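Local coordinates for protein similar to yteR (Bacilus subtilis) (Clostridium acetobutylicum, PDB 4WU0) that probably hydrolyses unsaturated rhamnogalacturonan fragments derived from pectin, as a family 105 glycoside hydrolase related to YteR, at residues L129-K141 / A201-V215. Residues are numbered along the deposited sequence; the frame is centred on the assembly and turned at random.
Sequences LDGLYMGATFYAK and AMGWYVMALADTIEV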
loop_
_atom_site.group_PDB
_atom_site.type_symbol
_atom_site.label_atom_id
_atom_site.label_comp_id
_atom_site.label_asym_id
_atom_site.label_seq_id
_atom_site.Cartn_x
_atom_site.Cartn_y
_atom_site.Cartn_z
ATOM N N LEU A 129 9.329 -0.175 -4.133
ATOM C CA LEU A 129 8.739 -0.052 -2.797
ATOM C C LEU A 129 7.329 -0.641 -2.769
ATOM O O LEU A 129 6.940 -1.263 -1.763
ATOM C CB LEU A 129 8.684 1.411 -2.339
ATOM C CG LEU A 129 10.007 2.106 -2.011
ATOM C CD1 LEU A 129 9.789 3.505 -1.539
ATOM C CD2 LEU A 129 10.777 1.296 -0.973
ATOM N N ASP A 130 6.553 -0.415 -3.834
ATOM C CA ASP A 130 5.190 -0.925 -3.914
ATOM C C ASP A 130 5.123 -2.394 -3.505
ATOM O O ASP A 130 4.182 -2.806 -2.834
ATOM C CB ASP A 130 4.589 -0.834 -5.346
ATOM C CG ASP A 130 4.807 0.495 -6.041
ATOM O OD1 ASP A 130 5.898 1.057 -5.963
ATOM O OD2 ASP A 130 3.861 0.970 -6.716
ATOM N N GLY A 131 6.092 -3.201 -3.953
ATOM C CA GLY A 131 6.071 -4.633 -3.744
ATOM C C GLY A 131 6.150 -5.093 -2.308
ATOM O O GLY A 131 5.698 -6.183 -1.976
ATOM N N LEU A 132 6.772 -4.287 -1.448
ATOM C CA LEU A 132 6.848 -4.632 -0.044
ATOM C C LEU A 132 5.473 -4.697 0.581
ATOM O O LEU A 132 5.249 -5.473 1.499
ATOM C CB LEU A 132 7.733 -3.639 0.715
ATOM C CG LEU A 132 9.233 -3.935 0.643
ATOM C CD1 LEU A 132 9.558 -5.216 1.391
ATOM C CD2 LEU A 132 9.732 -3.997 -0.797
ATOM N N TYR A 133 4.545 -3.884 0.087
ATOM C CA TYR A 133 3.176 -3.897 0.590
ATOM C C TYR A 133 2.409 -5.065 -0.012
ATOM O O TYR A 133 1.660 -5.740 0.694
ATOM C CB TYR A 133 2.448 -2.601 0.229
ATOM C CG TYR A 133 1.059 -2.525 0.807
ATOM C CD1 TYR A 133 0.867 -2.295 2.155
ATOM C CD2 TYR A 133 -0.060 -2.705 0.015
ATOM C CE1 TYR A 133 -0.390 -2.224 2.671
ATOM C CE2 TYR A 133 -1.326 -2.632 0.529
ATOM C CZ TYR A 133 -1.495 -2.382 1.855
ATOM O OH TYR A 133 -2.774 -2.284 2.381
ATOM N N MET A 134 2.598 -5.312 -1.312
ATOM C CA MET A 134 1.812 -6.347 -1.997
ATOM C C MET A 134 2.212 -7.759 -1.595
ATOM O O MET A 134 1.374 -8.672 -1.547
ATOM C CB MET A 134 1.964 -6.245 -3.514
ATOM C CG MET A 134 1.866 -4.839 -4.076
ATOM S SD MET A 134 0.331 -4.033 -3.671
ATOM C CE MET A 134 0.710 -2.374 -4.281
ATOM N N GLY A 135 3.510 -7.944 -1.399
ATOM C CA GLY A 135 4.111 -9.267 -1.302
ATOM C C GLY A 135 4.510 -9.618 0.110
ATOM O O GLY A 135 3.838 -10.391 0.748
ATOM N N ALA A 136 5.599 -9.024 0.581
ATOM C CA ALA A 136 6.087 -9.294 1.926
ATOM C C ALA A 136 5.012 -9.119 2.987
ATOM O O ALA A 136 4.910 -9.937 3.903
ATOM C CB ALA A 136 7.268 -8.409 2.234
ATOM N N THR A 137 4.199 -8.068 2.872
ATOM C CA THR A 137 3.148 -7.816 3.855
ATOM C C THR A 137 2.020 -8.860 3.799
ATOM O O THR A 137 1.493 -9.270 4.836
ATOM C CB THR A 137 2.585 -6.365 3.741
ATOM O OG1 THR A 137 3.668 -5.442 3.890
ATOM C CG2 THR A 137 1.540 -6.053 4.784
ATOM N N PHE A 138 1.618 -9.262 2.605
ATOM C CA PHE A 138 0.654 -10.339 2.489
ATOM C C PHE A 138 1.234 -11.612 3.102
ATOM O O PHE A 138 0.551 -12.330 3.845
ATOM C CB PHE A 138 0.299 -10.631 1.038
ATOM C CG PHE A 138 -0.249 -12.023 0.833
ATOM C CD1 PHE A 138 -1.492 -12.365 1.327
ATOM C CD2 PHE A 138 0.495 -13.008 0.199
ATOM C CE1 PHE A 138 -2.001 -13.673 1.162
ATOM C CE2 PHE A 138 -0.010 -14.294 0.029
ATOM C CZ PHE A 138 -1.264 -14.616 0.508
ATOM N N TYR A 139 2.498 -11.885 2.781
ATOM C CA TYR A 139 3.166 -13.087 3.268
ATOM C C TYR A 139 3.158 -13.081 4.805
ATOM O O TYR A 139 2.878 -14.089 5.435
ATOM C CB TYR A 139 4.590 -13.158 2.677
ATOM C CG TYR A 139 5.362 -14.427 2.910
ATOM C CD1 TYR A 139 4.744 -15.589 3.354
ATOM C CD2 TYR A 139 6.724 -14.474 2.638
ATOM C CE1 TYR A 139 5.470 -16.729 3.563
ATOM C CE2 TYR A 139 7.448 -15.612 2.844
ATOM C CZ TYR A 139 6.823 -16.735 3.303
ATOM O OH TYR A 139 7.572 -17.879 3.511
ATOM N N ALA A 140 3.405 -11.927 5.418
ATOM C CA ALA A 140 3.350 -11.830 6.875
ATOM C C ALA A 140 1.972 -12.158 7.433
ATOM O O ALA A 140 1.843 -12.883 8.418
ATOM C CB ALA A 140 3.789 -10.431 7.336
ATOM N N LYS A 141 0.926 -11.604 6.819
ATOM C CA LYS A 141 -0.430 -11.906 7.261
ATOM C C LYS A 141 -0.745 -13.386 7.073
ATOM O O LYS A 141 -1.408 -13.990 7.904
ATOM C CB LYS A 141 -1.436 -11.005 6.547
ATOM C CG LYS A 141 -1.235 -9.527 6.929
ATOM C CD LYS A 141 -2.127 -8.596 6.157
ATOM C CE LYS A 141 -2.065 -7.181 6.744
ATOM N NZ LYS A 141 -2.668 -7.105 8.114
ATOM N N ALA A 201 4.758 5.591 -3.436
ATOM C CA ALA A 201 5.752 4.555 -3.144
ATOM C C ALA A 201 6.186 4.598 -1.689
ATOM O O ALA A 201 6.254 3.549 -1.011
ATOM C CB ALA A 201 6.916 4.681 -4.051
ATOM N N MET A 202 6.486 5.785 -1.173
ATOM C CA MET A 202 6.745 5.882 0.255
ATOM C C MET A 202 5.539 5.455 1.069
ATOM O O MET A 202 5.687 4.828 2.101
ATOM C CB MET A 202 7.162 7.292 0.661
ATOM C CG MET A 202 8.616 7.609 0.399
ATOM S SD MET A 202 9.778 6.620 1.381
ATOM C CE MET A 202 9.454 7.146 3.071
ATOM N N GLY A 203 4.339 5.808 0.623
ATOM C CA GLY A 203 3.119 5.377 1.292
ATOM C C GLY A 203 3.025 3.855 1.385
ATOM O O GLY A 203 2.701 3.314 2.435
ATOM N N TRP A 204 3.301 3.153 0.289
ATOM C CA TRP A 204 3.286 1.698 0.316
ATOM C C TRP A 204 4.230 1.165 1.385
ATOM O O TRP A 204 3.888 0.263 2.141
ATOM C CB TRP A 204 3.728 1.112 -1.015
ATOM C CG TRP A 204 2.757 1.265 -2.199
ATOM C CD1 TRP A 204 3.080 1.696 -3.460
ATOM C CD2 TRP A 204 1.353 0.944 -2.247
ATOM N NE1 TRP A 204 1.983 1.658 -4.271
ATOM C CE2 TRP A 204 0.909 1.218 -3.550
ATOM C CE3 TRP A 204 0.430 0.456 -1.318
ATOM C CZ2 TRP A 204 -0.406 1.038 -3.944
ATOM C CZ3 TRP A 204 -0.873 0.266 -1.723
ATOM C CH2 TRP A 204 -1.278 0.550 -3.025
ATOM N N TYR A 205 5.436 1.722 1.426
ATOM C CA TYR A 205 6.453 1.199 2.324
ATOM C C TYR A 205 6.081 1.447 3.788
ATOM O O TYR A 205 6.255 0.555 4.630
ATOM C CB TYR A 205 7.832 1.782 2.008
ATOM C CG TYR A 205 8.972 1.085 2.710
ATOM C CD1 TYR A 205 9.329 -0.214 2.389
ATOM C CD2 TYR A 205 9.715 1.741 3.671
ATOM C CE1 TYR A 205 10.389 -0.864 3.039
ATOM C CE2 TYR A 205 10.784 1.111 4.300
ATOM C CZ TYR A 205 11.102 -0.186 3.984
ATOM O OH TYR A 205 12.129 -0.812 4.628
ATOM N N VAL A 206 5.587 2.642 4.118
ATOM C CA VAL A 206 5.188 2.869 5.514
ATOM C C VAL A 206 3.948 2.073 5.936
ATOM O O VAL A 206 3.878 1.578 7.065
ATOM C CB VAL A 206 5.092 4.366 5.914
ATOM C CG1 VAL A 206 6.454 5.013 5.803
ATOM C CG2 VAL A 206 4.080 5.124 5.092
ATOM N N MET A 207 2.984 1.896 5.037
ATOM C CA MET A 207 1.876 1.001 5.347
ATOM C C MET A 207 2.372 -0.420 5.551
ATOM O O MET A 207 1.924 -1.111 6.474
ATOM C CB MET A 207 0.834 0.967 4.255
ATOM C CG MET A 207 -0.352 0.201 4.666
ATOM S SD MET A 207 -1.607 0.343 3.411
ATOM C CE MET A 207 -1.740 2.059 3.457
ATOM N N ALA A 208 3.261 -0.854 4.670
ATOM C CA ALA A 208 3.818 -2.199 4.737
ATOM C C ALA A 208 4.501 -2.431 6.071
ATOM O O ALA A 208 4.335 -3.489 6.680
ATOM C CB ALA A 208 4.784 -2.434 3.603
ATOM N N LEU A 209 5.273 -1.448 6.531
ATOM C CA LEU A 209 5.935 -1.562 7.820
ATOM C C LEU A 209 4.923 -1.675 8.964
ATOM O O LEU A 209 5.001 -2.594 9.795
ATOM C CB LEU A 209 6.886 -0.386 8.063
ATOM C CG LEU A 209 8.184 -0.376 7.238
ATOM C CD1 LEU A 209 8.800 1.015 7.197
ATOM C CD2 LEU A 209 9.183 -1.336 7.859
ATOM N N ALA A 210 3.979 -0.749 9.020
ATOM C CA ALA A 210 3.003 -0.755 10.093
ATOM C C ALA A 210 2.217 -2.069 10.126
ATOM O O ALA A 210 2.000 -2.643 11.188
ATOM C CB ALA A 210 2.047 0.434 9.970
ATOM N N ASP A 211 1.789 -2.544 8.966
ATOM C CA ASP A 211 0.959 -3.730 8.894
ATOM C C ASP A 211 1.766 -5.012 9.157
ATOM O O ASP A 211 1.221 -6.007 9.666
ATOM C CB ASP A 211 0.290 -3.830 7.538
ATOM C CG ASP A 211 -0.725 -2.719 7.274
ATOM O OD1 ASP A 211 -1.103 -1.974 8.216
ATOM O OD2 ASP A 211 -1.194 -2.634 6.105
ATOM N N THR A 212 3.049 -5.006 8.800
ATOM C CA THR A 212 3.888 -6.177 9.042
ATOM C C THR A 212 4.313 -6.272 10.512
ATOM O O THR A 212 4.236 -7.335 11.136
ATOM C CB THR A 212 5.122 -6.166 8.128
ATOM O OG1 THR A 212 4.693 -6.360 6.780
ATOM C CG2 THR A 212 6.107 -7.270 8.490
ATOM N N ILE A 213 4.717 -5.145 11.086
ATOM C CA ILE A 213 5.162 -5.157 12.463
ATOM C C ILE A 213 4.016 -5.656 13.331
ATOM O O ILE A 213 4.239 -6.393 14.295
ATOM C CB ILE A 213 5.613 -3.752 12.935
ATOM C CG1 ILE A 213 6.823 -3.275 12.142
ATOM C CG2 ILE A 213 5.957 -3.759 14.427
ATOM C CD1 ILE A 213 7.057 -1.764 12.218
ATOM N N GLU A 214 2.792 -5.249 12.984
ATOM C CA GLU A 214 1.608 -5.607 13.761
ATOM C C GLU A 214 1.444 -7.118 13.939
ATOM O O GLU A 214 0.994 -7.571 14.992
ATOM C CB GLU A 214 0.346 -4.984 13.126
ATOM C CG GLU A 214 -0.930 -5.227 13.918
ATOM C CD GLU A 214 -2.175 -4.637 13.258
ATOM O OE1 GLU A 214 -2.249 -4.607 12.006
ATOM O OE2 GLU A 214 -3.089 -4.216 14.003
ATOM N N VAL A 215 1.802 -7.901 12.915
ATOM C CA VAL A 215 1.632 -9.352 12.985
ATOM C C VAL A 215 2.892 -10.117 13.402
ATOM O O VAL A 215 2.841 -11.333 13.581
ATOM C CB VAL A 215 1.054 -9.946 11.672
ATOM C CG1 VAL A 215 -0.341 -9.393 11.411
ATOM C CG2 VAL A 215 1.992 -9.704 10.501
#
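With CG anti to the backbone N (chi1 -176°), Y133 swings its ring across to helix 201-215, while W204, its CG turned beside its own backbone N (chi1 -71°), lays its indole against helix 129-141. The tyrosine enters as a knob into a hole formed by W204, M207, A208 and D211. Its ring and the six-membered ring of W204 lie nearly parallel but slid apart, with CD2 of Y133 3.5 Å from CE3 of W204. CE of M134, whose chain bends at chi2, sits over one face of that six-membered ring, 3.6 Å from its centroid, a CH-pi contact. D130 flanks the pyrrole side, OD2 lying 3.2 Å from NE1 of W204. A208 lets the backbones approach, its CB 3.7 Å from CA of Y133, where the axes close to 7.4 Å. Further along, OG1 and N of T137 both donate to L132 O at the pi-type turn 132-136, and those of T212 to A208 O in a regular turn, each pair from opposite faces; the hydroxyls OG1 of T137 and T212 are 3.2 Å apart. D211 OD1 hydrogen-bonds Y272 and salt-bridges K276, both on helix 264-279. Such co-directional packing, axes 34° apart, is consistent with helices side by side in one layer of the (alpha/alpha)6 barrel of six-hairpin glycosidases.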